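Local atomic coordinates of CD8 alpha antigen (Sus scrofa, PDB entry 5EDX), a protein that forms a homodimeric T-cell co-receptor whose immunoglobulin V-set domain probably binds MHC class I molecules. Residues Leu20-Met25 / Cys33-Gln38; Pro46-Tyr51 / Lys58-Leu63; Tyr67-Lys72 / Tyr78-Arg83; Phe93-Ser98 / Leu102-Phe107. All coordinates share one frame; numbering follows the deposited sequence.

Contact 1 lies deep in the core and links the two sheets of one V-set sandwich. No hydrogen bond crosses it, only sulfur, indole and aliphatic packing. Contacts 2, 3 and 4 are antiparallel hairpins within a sheet, held by backbone hydrogen bonds and nearer the surface. Contacts 2 and 4 share the sheet of strand 33-38, which lies between them. Contact 3 belongs to the other sheet, beside strand 18-24. Contacts 1, 2 and 4 all reach the second subunit; contact 3 does not. A tyrosine pair marks contact 3, whereas contact 4 combines buried phenylalanines with serine hydroxyl bonds. The disulfide ties contact 1 to contact 4. Contacts 3 and 4 do not touch.

Contact 1: Leu20-Met25 / Cys33-Gln38; sequences LRCEVM and CSWLYQ
Cys-22 and Leu-20 on one strand meet Cys-33 and Trp-35 on the other, across the space between two sheets. The strand axes come no closer than 9.6 Å, and no backbone hydrogen bond crosses. The main bump is the indole of Trp-35. Its CB does not head straight across, but the ring swings in far enough to touch the backbone of strand 18-24 as well. Leu-20 CB touches the outer corner of the ring, 4.0 Å from Trp-35 CH2. Cys-22 SG approaches the ring obliquely, toward its rim, 4.4 Å from the centroid of the six-membered ring, a sulfur-aromatic contact. The chi1 of Cys-22, 69°, places SG between its backbone N and carbonyl carbon, where it meets both Trp-35 and Cys-33. Cys-33 SG, turned opposite its own backbone N (chi1 -167°), fills the hollow beside this sulfur. The SG atoms of Cys-22 and Cys-33 are 3.5 Å apart and not bonded. Val-24 CG2 closes the far end against Cys-33 SG. Cys-22 is instead joined to Cys-94 of strand 90-98 by a disulfide, the classic immunoglobulin pin beside the core tryptophan. Strand 76-81 flanks the site through Phe-77 and Leu-79, and strand 101-111 adds Met-108.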
loop_
_atom_site.group_PDB
_atom_site.type_symbol
_atom_site.label_atom_id
_atom_site.label_comp_id
_atom_site.label_asym_id
_atom_site.label_seq_id
_atom_site.Cartn_x
_atom_site.Cartn_y
_atom_site.Cartn_z
ATOM N N LEU A 20 -2.770 9.676 15.582
ATOM C CA LEU A 20 -1.536 9.313 14.897
ATOM C C LEU A 20 -1.061 10.462 14.018
ATOM O O LEU A 20 -1.876 11.232 13.521
ATOM C CB LEU A 20 -1.772 8.089 14.015
ATOM C CG LEU A 20 -2.405 6.869 14.684
ATOM C CD1 LEU A 20 -2.605 5.763 13.643
ATOM C CD2 LEU A 20 -1.559 6.378 15.854
ATOM N N ARG A 21 0.250 10.567 13.816
ATOM C CA ARG A 21 0.807 11.648 13.006
ATOM C C ARG A 21 1.839 11.135 12.007
ATOM O O ARG A 21 2.691 10.309 12.349
ATOM C CB ARG A 21 1.461 12.696 13.912
ATOM C CG ARG A 21 1.927 13.955 13.178
ATOM C CD ARG A 21 2.704 14.880 14.113
ATOM N NE ARG A 21 3.959 14.264 14.530
ATOM C CZ ARG A 21 4.196 13.783 15.745
ATOM N NH1 ARG A 21 5.371 13.231 16.017
ATOM N NH2 ARG A 21 3.266 13.862 16.689
ATOM N N CYS A 22 1.751 11.612 10.768
ATOM C CA CYS A 22 2.864 11.473 9.835
ATOM C C CYS A 22 3.197 12.839 9.257
ATOM O O CYS A 22 2.325 13.532 8.748
ATOM C CB CYS A 22 2.593 10.431 8.734
ATOM S SG CYS A 22 1.333 10.823 7.489
ATOM N N GLU A 23 4.460 13.225 9.379
ATOM C CA GLU A 23 4.943 14.471 8.803
ATOM C C GLU A 23 5.646 14.140 7.502
ATOM O O GLU A 23 6.500 13.259 7.457
ATOM C CB GLU A 23 5.905 15.190 9.763
ATOM C CG GLU A 23 6.430 16.525 9.213
ATOM C CD GLU A 23 7.423 17.225 10.139
ATOM O OE1 GLU A 23 7.814 18.369 9.827
ATOM O OE2 GLU A 23 7.823 16.643 11.166
ATOM N N VAL A 24 5.263 14.823 6.431
ATOM C CA VAL A 24 5.975 14.700 5.171
ATOM C C VAL A 24 6.989 15.832 5.122
ATOM O O VAL A 24 6.614 16.999 5.016
ATOM C CB VAL A 24 5.024 14.799 3.971
ATOM C CG1 VAL A 24 5.815 14.778 2.658
ATOM C CG2 VAL A 24 4.006 13.670 4.013
ATOM N N MET A 25 8.267 15.485 5.231
ATOM C CA MET A 25 9.344 16.473 5.290
ATOM C C MET A 25 9.611 17.064 3.913
ATOM O O MET A 25 9.278 16.447 2.903
ATOM C CB MET A 25 10.623 15.816 5.815
ATOM C CG MET A 25 10.378 14.738 6.882
ATOM S SD MET A 25 9.572 15.427 8.323
ATOM C CE MET A 25 10.712 16.758 8.720
ATOM N N CYS A 33 -1.197 13.463 1.241
ATOM C CA CYS A 33 -0.916 12.229 1.940
ATOM C C CYS A 33 -2.193 11.408 2.058
ATOM O O CYS A 33 -3.270 11.954 2.284
ATOM C CB CYS A 33 -0.366 12.551 3.327
ATOM S SG CYS A 33 0.377 11.155 4.176
ATOM N N SER A 34 -2.076 10.098 1.878
ATOM C CA SER A 34 -3.215 9.210 2.049
ATOM C C SER A 34 -2.982 8.322 3.257
ATOM O O SER A 34 -1.903 7.765 3.418
ATOM C CB SER A 34 -3.405 8.339 0.810
ATOM O OG SER A 34 -3.757 9.130 -0.308
ATOM N N TRP A 35 -3.992 8.201 4.107
ATOM C CA TRP A 35 -3.932 7.258 5.217
ATOM C C TRP A 35 -4.424 5.890 4.753
ATOM O O TRP A 35 -5.491 5.781 4.155
ATOM C CB TRP A 35 -4.784 7.750 6.387
ATOM C CG TRP A 35 -4.123 8.806 7.219
ATOM C CD1 TRP A 35 -4.379 10.148 7.199
ATOM C CD2 TRP A 35 -3.090 8.604 8.187
ATOM N NE1 TRP A 35 -3.566 10.796 8.105
ATOM C CE2 TRP A 35 -2.770 9.869 8.727
ATOM C CE3 TRP A 35 -2.407 7.478 8.658
ATOM C CZ2 TRP A 35 -1.799 10.033 9.709
ATOM C CZ3 TRP A 35 -1.447 7.640 9.634
ATOM C CH2 TRP A 35 -1.147 8.910 10.149
ATOM N N LEU A 36 -3.629 4.864 5.037
ATOM C CA LEU A 36 -3.949 3.483 4.697
ATOM C C LEU A 36 -3.964 2.644 5.966
ATOM O O LEU A 36 -3.387 3.018 6.982
ATOM C CB LEU A 36 -2.913 2.914 3.728
ATOM C CG LEU A 36 -2.675 3.715 2.447
ATOM C CD1 LEU A 36 -1.562 3.065 1.622
ATOM C CD2 LEU A 36 -3.964 3.825 1.635
ATOM N N TYR A 37 -4.629 1.503 5.892
ATOM C CA TYR A 37 -4.752 0.605 7.032
ATOM C C TYR A 37 -4.552 -0.828 6.563
ATOM O O TYR A 37 -4.979 -1.190 5.467
ATOM C CB TYR A 37 -6.135 0.773 7.656
ATOM C CG TYR A 37 -6.559 -0.325 8.608
ATOM C CD1 TYR A 37 -6.075 -0.376 9.912
ATOM C CD2 TYR A 37 -7.477 -1.287 8.210
ATOM C CE1 TYR A 37 -6.491 -1.392 10.797
ATOM C CE2 TYR A 37 -7.893 -2.291 9.072
ATOM C CZ TYR A 37 -7.401 -2.337 10.362
ATOM O OH TYR A 37 -7.828 -3.342 11.208
ATOM N N GLN A 38 -3.882 -1.640 7.372
ATOM C CA GLN A 38 -3.841 -3.071 7.089
ATOM C C GLN A 38 -4.275 -3.852 8.317
ATOM O O GLN A 38 -3.872 -3.536 9.433
ATOM C CB GLN A 38 -2.457 -3.528 6.626
ATOM C CG GLN A 38 -2.465 -4.977 6.132
ATOM C CD GLN A 38 -1.092 -5.489 5.734
ATOM O OE1 GLN A 38 -0.107 -5.246 6.424
ATOM N NE2 GLN A 38 -1.031 -6.225 4.626
#

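Contact 2: Pro46-Tyr51 / Lys58-Leu63; sequences PIFLMY and KTAEGL
The C'-C'' hairpin of the V-set fold brings Met-50 against Thr-59 as an antiparallel non-hydrogen-bonded pair. Next to it, Tyr-51 and Lys-58 form a hydrogen-bonded pair. Tyr-51 N reaches Lys-58 O at 2.8 Å, and Lys-58 N returns to Tyr-51 O. Ala-60 N adds a third bond to Leu-49 O at 2.9 Å, from well above the carbonyl plane. Ala-60 CB packs 3.7 Å from Phe-48 CD2. A type II turn from Ala-60 to Leu-63, with Gly-62 at a positive phi, folds Leu-63 back over the strand. Leu-63 CD1 meets Leu-49 CD2 at 4.0 Å, and Leu-63 CD2 meets Met-50 CE at 3.8 Å. Met-50 gets there by a bend at its thioether (chi3 69°). Lys-58 NZ hydrogen-bonds to Asn-99 O of the second subunit. On its other edge the strand makes a classic beta bulge, Leu-49 and Met-50 both facing Trp-35 of strand 33-38. An edge hairpin of this kind, following strand C, is typical of V-set immunoglobulin domains.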
loop_
_atom_site.group_PDB
_atom_site.type_symbol
_atom_site.label_atom_id
_atom_site.label_comp_id
_atom_site.label_asym_id
_atom_site.label_seq_id
_atom_site.Cartn_x
_atom_site.Cartn_y
_atom_site.Cartn_z
ATOM N N PRO A 46 -4.133 -3.615 1.703
ATOM C CA PRO A 46 -4.378 -2.379 2.448
ATOM C C PRO A 46 -5.738 -1.792 2.103
ATOM O O PRO A 46 -6.287 -2.029 1.020
ATOM C CB PRO A 46 -3.279 -1.438 1.943
ATOM C CG PRO A 46 -2.239 -2.315 1.366
ATOM C CD PRO A 46 -2.961 -3.506 0.819
ATOM N N ILE A 47 -6.256 -1.004 3.033
ATOM C CA ILE A 47 -7.539 -0.345 2.898
ATOM C C ILE A 47 -7.302 1.166 2.867
ATOM O O ILE A 47 -6.641 1.711 3.744
ATOM C CB ILE A 47 -8.439 -0.721 4.089
ATOM C CG1 ILE A 47 -8.699 -2.236 4.075
ATOM C CG2 ILE A 47 -9.753 0.053 4.055
ATOM C CD1 ILE A 47 -9.327 -2.768 5.338
ATOM N N PHE A 48 -7.820 1.830 1.838
ATOM C CA PHE A 48 -7.724 3.282 1.729
ATOM C C PHE A 48 -8.676 3.929 2.734
ATOM O O PHE A 48 -9.858 3.593 2.779
ATOM C CB PHE A 48 -8.070 3.721 0.297
ATOM C CG PHE A 48 -8.187 5.220 0.115
ATOM C CD1 PHE A 48 -7.056 6.006 -0.055
ATOM C CD2 PHE A 48 -9.432 5.831 0.082
ATOM C CE1 PHE A 48 -7.167 7.384 -0.236
ATOM C CE2 PHE A 48 -9.549 7.209 -0.096
ATOM C CZ PHE A 48 -8.412 7.979 -0.255
ATOM N N LEU A 49 -8.166 4.853 3.543
ATOM C CA LEU A 49 -9.020 5.574 4.488
ATOM C C LEU A 49 -9.374 6.976 3.993
ATOM O O LEU A 49 -10.551 7.332 3.928
ATOM C CB LEU A 49 -8.373 5.647 5.870
ATOM C CG LEU A 49 -8.018 4.314 6.522
ATOM C CD1 LEU A 49 -7.309 4.573 7.844
ATOM C CD2 LEU A 49 -9.277 3.463 6.728
ATOM N N MET A 50 -8.365 7.770 3.645
ATOM C CA MET A 50 -8.617 9.120 3.139
ATOM C C MET A 50 -7.401 9.738 2.478
ATOM O O MET A 50 -6.265 9.323 2.715
ATOM C CB MET A 50 -9.079 10.035 4.272
ATOM C CG MET A 50 -8.004 10.290 5.308
ATOM S SD MET A 50 -8.644 11.073 6.804
ATOM C CE MET A 50 -9.622 9.746 7.518
ATOM N N TYR A 51 -7.664 10.740 1.649
ATOM C CA TYR A 51 -6.633 11.507 0.973
ATOM C C TYR A 51 -6.724 12.917 1.538
ATOM O O TYR A 51 -7.818 13.473 1.656
ATOM C CB TYR A 51 -6.900 11.491 -0.531
ATOM C CG TYR A 51 -6.098 12.483 -1.355
ATOM C CD1 TYR A 51 -4.915 12.104 -1.978
ATOM C CD2 TYR A 51 -6.550 13.786 -1.545
ATOM C CE1 TYR A 51 -4.193 12.997 -2.748
ATOM C CE2 TYR A 51 -5.829 14.691 -2.315
ATOM C CZ TYR A 51 -4.652 14.289 -2.912
ATOM O OH TYR A 51 -3.930 15.178 -3.682
ATOM N N LYS A 58 -10.559 13.855 0.819
ATOM C CA LYS A 58 -11.482 12.874 0.279
ATOM C C LYS A 58 -11.443 11.620 1.125
ATOM O O LYS A 58 -10.407 10.976 1.230
ATOM C CB LYS A 58 -11.108 12.540 -1.161
ATOM C CG LYS A 58 -12.093 11.610 -1.842
ATOM C CD LYS A 58 -11.845 11.562 -3.330
ATOM C CE LYS A 58 -12.956 10.821 -4.055
ATOM N NZ LYS A 58 -12.756 10.897 -5.532
ATOM N N THR A 59 -12.564 11.287 1.750
ATOM C CA THR A 59 -12.631 10.070 2.551
ATOM C C THR A 59 -13.122 8.904 1.701
ATOM O O THR A 59 -13.838 9.091 0.717
ATOM C CB THR A 59 -13.541 10.236 3.792
ATOM O OG1 THR A 59 -14.866 10.591 3.379
ATOM C CG2 THR A 59 -12.994 11.326 4.713
ATOM N N ALA A 60 -12.725 7.696 2.080
ATOM C CA ALA A 60 -13.180 6.505 1.376
ATOM C C ALA A 60 -14.693 6.381 1.469
ATOM O O ALA A 60 -15.297 6.738 2.485
ATOM C CB ALA A 60 -12.520 5.262 1.962
ATOM N N GLU A 61 -15.310 5.871 0.410
ATOM C CA GLU A 61 -16.726 5.549 0.472
ATOM C C GLU A 61 -16.935 4.492 1.545
ATOM O O GLU A 61 -16.258 3.464 1.560
ATOM C CB GLU A 61 -17.230 5.041 -0.879
ATOM C CG GLU A 61 -17.687 6.149 -1.816
ATOM C CD GLU A 61 -18.085 5.627 -3.182
ATOM O OE1 GLU A 61 -18.689 4.533 -3.253
ATOM O OE2 GLU A 61 -17.792 6.313 -4.185
ATOM N N GLY A 62 -17.864 4.748 2.456
ATOM C CA GLY A 62 -18.152 3.778 3.496
ATOM C C GLY A 62 -17.338 3.948 4.765
ATOM O O GLY A 62 -17.547 3.223 5.734
ATOM N N LEU A 63 -16.402 4.893 4.776
ATOM C CA LEU A 63 -15.687 5.189 6.013
ATOM C C LEU A 63 -16.612 5.917 6.978
ATOM O O LEU A 63 -17.196 6.948 6.634
ATOM C CB LEU A 63 -14.444 6.046 5.751
ATOM C CG LEU A 63 -13.581 6.300 6.990
ATOM C CD1 LEU A 63 -12.859 5.028 7.403
ATOM C CD2 LEU A 63 -12.585 7.423 6.739
#

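Contact 3: Tyr67-Lys72 / Tyr78-Arg83; sequences YISGYK and YLILHR
The rings of Tyr-71 and Tyr-78 are tilted by only 23°, yet displaced so that little of one covers the other. Over one face of the Tyr-71 ring sits Tyr-78 CB, 4.0 Å from the ring centroid in a CH-pi contact. Tyr-78 takes Tyr-71 OH above its own face, toward the rim. Lys-19 makes a cation-pi contact with Tyr-78 and a hydrogen bond with Tyr-71 OH, so the same ammonium group meets both tyrosines. With chi1 at 70°, the Tyr-71 ring leans across to strand 76-81, where Ile-80 CD1 meets CE2 of Tyr-71 at 3.8 Å. At the other end, Arg-83 O lies at the edge of the Tyr-67 ring, 3.8 Å from Tyr-67 CD1. A water joins Tyr-67 OH to Arg-83 NH1 and lies in the guanidinium plane. These strands are the D-E hairpin of the V-set sandwich. Backbone bonds pair Ser-69 with Ile-80 and Tyr-71 with Tyr-78, and the nearly straight Ile-80 N to Ser-69 O bond measures 2.8 Å. His-82 N extends the ladder to Tyr-67 O. At Gly-70 the strands come close, with Gly-70 CA 3.0 Å from Tyr-78 O. The opposite face of the hairpin is aliphatic and turned to the core. There Ile-68 CG2 touches Leu-79 CD1 at 3.8 Å, while the Ile-68 and Leu-81 side chains lie side by side, CG1 against CD2.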
loop_
_atom_site.group_PDB
_atom_site.type_symbol
_atom_site.label_atom_id
_atom_site.label_comp_id
_atom_site.label_asym_id
_atom_site.label_seq_id
_atom_site.Cartn_x
_atom_site.Cartn_y
_atom_site.Cartn_z
ATOM N N TYR A 67 -15.989 7.692 13.713
ATOM C CA TYR A 67 -14.981 6.890 14.399
ATOM C C TYR A 67 -13.565 7.131 13.884
ATOM O O TYR A 67 -12.608 6.997 14.632
ATOM C CB TYR A 67 -15.305 5.403 14.270
ATOM C CG TYR A 67 -16.510 5.002 15.080
ATOM C CD1 TYR A 67 -16.389 4.722 16.436
ATOM C CD2 TYR A 67 -17.765 4.917 14.496
ATOM C CE1 TYR A 67 -17.494 4.358 17.192
ATOM C CE2 TYR A 67 -18.877 4.556 15.246
ATOM C CZ TYR A 67 -18.731 4.278 16.587
ATOM O OH TYR A 67 -19.832 3.921 17.334
ATOM N N ILE A 68 -13.439 7.441 12.599
ATOM C CA ILE A 68 -12.124 7.668 11.999
ATOM C C ILE A 68 -12.140 8.943 11.174
ATOM O O ILE A 68 -12.867 9.039 10.189
ATOM C CB ILE A 68 -11.708 6.507 11.073
ATOM C CG1 ILE A 68 -11.643 5.196 11.861
ATOM C CG2 ILE A 68 -10.365 6.825 10.392
ATOM C CD1 ILE A 68 -11.201 4.001 11.044
ATOM N N SER A 69 -11.347 9.930 11.581
ATOM C CA SER A 69 -11.226 11.150 10.787
ATOM C C SER A 69 -9.758 11.540 10.678
ATOM O O SER A 69 -8.893 10.907 11.284
ATOM C CB SER A 69 -12.043 12.287 11.405
ATOM O OG SER A 69 -11.466 12.728 12.622
ATOM N N GLY A 70 -9.469 12.573 9.899
ATOM C CA GLY A 70 -8.098 13.022 9.777
ATOM C C GLY A 70 -8.022 14.428 9.237
ATOM O O GLY A 70 -9.020 14.963 8.751
ATOM N N TYR A 71 -6.840 15.030 9.320
ATOM C CA TYR A 71 -6.674 16.399 8.849
ATOM C C TYR A 71 -5.222 16.729 8.548
ATOM O O TYR A 71 -4.309 16.030 8.977
ATOM C CB TYR A 71 -7.255 17.396 9.861
ATOM C CG TYR A 71 -6.487 17.541 11.160
ATOM C CD1 TYR A 71 -5.457 18.472 11.282
ATOM C CD2 TYR A 71 -6.805 16.769 12.274
ATOM C CE1 TYR A 71 -4.763 18.624 12.467
ATOM C CE2 TYR A 71 -6.109 16.914 13.474
ATOM C CZ TYR A 71 -5.090 17.849 13.558
ATOM O OH TYR A 71 -4.390 18.016 14.733
ATOM N N LYS A 72 -5.034 17.804 7.797
ATOM C CA LYS A 72 -3.708 18.323 7.495
ATOM C C LYS A 72 -3.525 19.657 8.201
ATOM O O LYS A 72 -4.424 20.502 8.186
ATOM C CB LYS A 72 -3.569 18.509 5.981
ATOM C CG LYS A 72 -2.262 19.168 5.520
ATOM C CD LYS A 72 -2.302 19.432 4.011
ATOM C CE LYS A 72 -0.941 19.882 3.476
ATOM N NZ LYS A 72 -0.563 21.225 3.998
ATOM N N TYR A 78 -2.709 13.958 10.233
ATOM C CA TYR A 78 -3.164 13.270 11.429
ATOM C C TYR A 78 -4.315 12.336 11.122
ATOM O O TYR A 78 -5.122 12.608 10.235
ATOM C CB TYR A 78 -3.621 14.281 12.482
ATOM C CG TYR A 78 -2.521 15.195 12.959
ATOM C CD1 TYR A 78 -1.727 14.849 14.042
ATOM C CD2 TYR A 78 -2.275 16.401 12.322
ATOM C CE1 TYR A 78 -0.709 15.690 14.484
ATOM C CE2 TYR A 78 -1.261 17.250 12.757
ATOM C CZ TYR A 78 -0.487 16.886 13.837
ATOM O OH TYR A 78 0.522 17.726 14.267
ATOM N N LEU A 79 -4.378 11.240 11.872
ATOM C CA LEU A 79 -5.525 10.339 11.843
ATOM C C LEU A 79 -6.003 10.193 13.274
ATOM O O LEU A 79 -5.200 9.994 14.184
ATOM C CB LEU A 79 -5.118 8.968 11.306
ATOM C CG LEU A 79 -6.275 8.008 11.030
ATOM C CD1 LEU A 79 -7.021 8.428 9.777
ATOM C CD2 LEU A 79 -5.773 6.580 10.894
ATOM N N ILE A 80 -7.310 10.296 13.481
ATOM C CA ILE A 80 -7.851 10.173 14.822
ATOM C C ILE A 80 -8.825 9.009 14.878
ATOM O O ILE A 80 -9.799 8.974 14.137
ATOM C CB ILE A 80 -8.575 11.454 15.264
ATOM C CG1 ILE A 80 -7.591 12.629 15.351
ATOM C CG2 ILE A 80 -9.245 11.233 16.614
ATOM C CD1 ILE A 80 -7.411 13.369 14.056
ATOM N N LEU A 81 -8.537 8.043 15.741
ATOM C CA LEU A 81 -9.473 6.963 16.020
ATOM C C LEU A 81 -10.229 7.421 17.264
ATOM O O LEU A 81 -9.701 7.376 18.375
ATOM C CB LEU A 81 -8.722 5.660 16.281
ATOM C CG LEU A 81 -7.628 5.284 15.273
ATOM C CD1 LEU A 81 -6.903 4.021 15.718
ATOM C CD2 LEU A 81 -8.197 5.115 13.868
ATOM N N HIS A 82 -11.453 7.896 17.064
ATOM C CA HIS A 82 -12.174 8.630 18.105
ATOM C C HIS A 82 -12.650 7.805 19.287
ATOM O O HIS A 82 -12.692 8.297 20.418
ATOM C CB HIS A 82 -13.360 9.370 17.491
ATOM C CG HIS A 82 -12.964 10.590 16.721
ATOM N ND1 HIS A 82 -12.825 10.594 15.353
ATOM C CD2 HIS A 82 -12.657 11.840 17.138
ATOM C CE1 HIS A 82 -12.458 11.802 14.953
ATOM N NE2 HIS A 82 -12.347 12.574 16.019
ATOM N N ARG A 83 -13.030 6.562 19.018
ATOM C CA ARG A 83 -13.656 5.721 20.021
ATOM C C ARG A 83 -13.235 4.297 19.699
ATOM O O ARG A 83 -13.985 3.531 19.090
ATOM C CB ARG A 83 -15.180 5.873 19.933
ATOM C CG ARG A 83 -15.909 5.837 21.265
ATOM C CD ARG A 83 -17.362 6.283 21.105
ATOM N NE ARG A 83 -17.569 7.676 21.496
ATOM C CZ ARG A 83 -18.706 8.343 21.314
ATOM N NH1 ARG A 83 -19.743 7.751 20.732
ATOM N NH2 ARG A 83 -18.810 9.604 21.707
HETATM O O HOH W 1 -12.269 4.791 16.487
HETATM O O HOH W 2 -20.371 4.952 19.978
#

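Contact 4: Phe93-Ser98 / Leu102-Phe107; sequences FCSFLS and LYFSNF
Tyr-103 O accepts two hydrogen bonds, from opposite faces of its carbonyl plane. Phe-96 N gives one to Tyr-103 O at 3.0 Å, and Ser-95 OG reaches the same oxygen at 3.3 Å. Tyr-103 N returns to Phe-96 O at 2.8 Å. With chi1 at 77°, the Ser-105 hydroxyl takes the place its carbonyl would have in a regular pair. Ser-105 OG accepts from Cys-94 N at 2.9 Å, almost straight, and donates to Asn-106 O. Ser-105 O is left buried with no partner. Ser-105 N still bonds Cys-94 O. Phe-93, Phe-104 and Phe-107 pack together beside it. Phe-107 CE1 lies over one face of the Phe-93 ring, 3.4 Å from Phe-93 CD1, with the planes oblique at 44°. Phe-104 CD1 comes to the edge of the same ring, 3.8 Å from Phe-93 CE2. At the hairpin end a water bridges Tyr-103 OH and Ser-98 O. This F-G hairpin of the V-set domain lies in the dimer interface. Lys-45 NZ of the second subunit hydrogen-bonds to Phe-104 O and Asn-106 OD1, while Pro-46 of that subunit packs on Phe-93. The Ser-105 hydroxyl thus keeps the strands joined where the ladder breaks, and the phenylalanines meet the second subunit through mostly apolar packing.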
loop_
_atom_site.group_PDB
_atom_site.type_symbol
_atom_site.label_atom_id
_atom_site.label_comp_id
_atom_site.label_asym_id
_atom_site.label_seq_id
_atom_site.Cartn_x
_atom_site.Cartn_y
_atom_site.Cartn_z
ATOM N N PHE A 93 -0.723 3.650 8.233
ATOM C CA PHE A 93 0.451 4.216 7.578
ATOM C C PHE A 93 0.060 5.180 6.475
ATOM O O PHE A 93 -1.078 5.173 6.011
ATOM C CB PHE A 93 1.401 3.111 7.070
ATOM C CG PHE A 93 0.778 2.143 6.090
ATOM C CD1 PHE A 93 -0.183 1.224 6.502
ATOM C CD2 PHE A 93 1.201 2.113 4.766
ATOM C CE1 PHE A 93 -0.732 0.318 5.599
ATOM C CE2 PHE A 93 0.658 1.207 3.856
ATOM C CZ PHE A 93 -0.310 0.307 4.277
ATOM N N CYS A 94 1.008 6.027 6.086
ATOM C CA CYS A 94 0.748 7.084 5.123
ATOM C C CYS A 94 1.387 6.741 3.795
ATOM O O CYS A 94 2.387 6.031 3.751
ATOM C CB CYS A 94 1.315 8.407 5.632
ATOM S SG CYS A 94 0.515 8.979 7.141
ATOM N N SER A 95 0.819 7.241 2.730
ATOM C CA SER A 95 1.341 7.024 1.398
ATOM C C SER A 95 1.386 8.327 0.585
ATOM O O SER A 95 0.469 9.068 0.606
ATOM C CB SER A 95 0.452 6.040 0.692
ATOM O OG SER A 95 1.057 5.522 -0.396
ATOM N N PHE A 96 2.504 8.568 -0.079
ATOM C CA PHE A 96 2.834 9.853 -0.731
ATOM C C PHE A 96 3.372 9.509 -2.119
ATOM O O PHE A 96 4.101 8.560 -2.283
ATOM C CB PHE A 96 3.822 10.694 0.116
ATOM C CG PHE A 96 4.377 11.878 -0.574
ATOM C CD1 PHE A 96 3.624 13.047 -0.689
ATOM C CD2 PHE A 96 5.629 11.853 -1.116
ATOM C CE1 PHE A 96 4.133 14.144 -1.337
ATOM C CE2 PHE A 96 6.134 12.933 -1.775
ATOM C CZ PHE A 96 5.388 14.090 -1.895
ATOM N N LEU A 97 2.897 10.239 -3.113
ATOM C CA LEU A 97 3.326 9.949 -4.473
ATOM C C LEU A 97 4.171 11.091 -5.022
ATOM O O LEU A 97 3.809 12.260 -4.913
ATOM C CB LEU A 97 2.117 9.691 -5.369
ATOM C CG LEU A 97 2.349 9.674 -6.879
ATOM C CD1 LEU A 97 3.100 8.426 -7.314
ATOM C CD2 LEU A 97 1.019 9.783 -7.608
ATOM N N SER A 98 5.313 10.743 -5.594
ATOM C CA SER A 98 6.223 11.734 -6.155
ATOM C C SER A 98 6.921 11.101 -7.354
ATOM O O SER A 98 7.520 10.034 -7.234
ATOM C CB SER A 98 7.241 12.169 -5.096
ATOM O OG SER A 98 8.067 13.233 -5.552
ATOM N N LEU A 102 5.446 5.379 -5.476
ATOM C CA LEU A 102 4.647 5.377 -4.254
ATOM C C LEU A 102 5.556 5.204 -3.045
ATOM O O LEU A 102 6.339 4.250 -2.983
ATOM C CB LEU A 102 3.618 4.243 -4.278
ATOM C CG LEU A 102 2.217 4.530 -4.809
ATOM C CD1 LEU A 102 1.336 3.303 -4.635
ATOM C CD2 LEU A 102 1.610 5.732 -4.096
ATOM N N TYR A 103 5.456 6.128 -2.092
ATOM C CA TYR A 103 6.229 6.069 -0.862
ATOM C C TYR A 103 5.328 5.725 0.314
ATOM O O TYR A 103 4.180 6.154 0.361
ATOM C CB TYR A 103 6.882 7.424 -0.582
ATOM C CG TYR A 103 7.936 7.815 -1.590
ATOM C CD1 TYR A 103 9.271 7.524 -1.366
ATOM C CD2 TYR A 103 7.591 8.467 -2.765
ATOM C CE1 TYR A 103 10.243 7.879 -2.287
ATOM C CE2 TYR A 103 8.554 8.824 -3.693
ATOM C CZ TYR A 103 9.874 8.527 -3.446
ATOM O OH TYR A 103 10.835 8.882 -4.364
ATOM N N PHE A 104 5.856 4.973 1.272
ATOM C CA PHE A 104 5.065 4.587 2.441
ATOM C C PHE A 104 5.787 4.930 3.731
ATOM O O PHE A 104 6.989 4.720 3.837
ATOM C CB PHE A 104 4.784 3.082 2.423
ATOM C CG PHE A 104 4.108 2.611 1.172
ATOM C CD1 PHE A 104 2.736 2.715 1.031
ATOM C CD2 PHE A 104 4.843 2.063 0.135
ATOM C CE1 PHE A 104 2.106 2.279 -0.122
ATOM C CE2 PHE A 104 4.217 1.624 -1.024
ATOM C CZ PHE A 104 2.851 1.735 -1.153
ATOM N N SER A 105 5.054 5.438 4.721
ATOM C CA SER A 105 5.622 5.619 6.052
ATOM C C SER A 105 5.737 4.263 6.727
ATOM O O SER A 105 5.078 3.310 6.321
ATOM C CB SER A 105 4.735 6.518 6.916
ATOM O OG SER A 105 3.604 5.802 7.392
ATOM N N ASN A 106 6.566 4.185 7.761
ATOM C CA ASN A 106 6.569 3.020 8.639
ATOM C C ASN A 106 5.178 2.793 9.210
ATOM O O ASN A 106 4.391 3.737 9.343
ATOM C CB ASN A 106 7.548 3.220 9.797
ATOM C CG ASN A 106 8.993 3.212 9.345
ATOM O OD1 ASN A 106 9.294 2.906 8.191
ATOM N ND2 ASN A 106 9.899 3.544 10.256
ATOM N N PHE A 107 4.887 1.542 9.545
ATOM C CA PHE A 107 3.645 1.182 10.217
ATOM C C PHE A 107 3.571 1.805 11.607
ATOM O O PHE A 107 4.556 1.826 12.346
ATOM C CB PHE A 107 3.561 -0.341 10.374
ATOM C CG PHE A 107 3.024 -1.061 9.168
ATOM C CD1 PHE A 107 2.764 -0.386 7.988
ATOM C CD2 PHE A 107 2.770 -2.428 9.225
ATOM C CE1 PHE A 107 2.265 -1.057 6.886
ATOM C CE2 PHE A 107 2.271 -3.102 8.128
ATOM C CZ PHE A 107 2.012 -2.422 6.961
HETATM O O HOH W 3 10.131 9.866 -6.780
#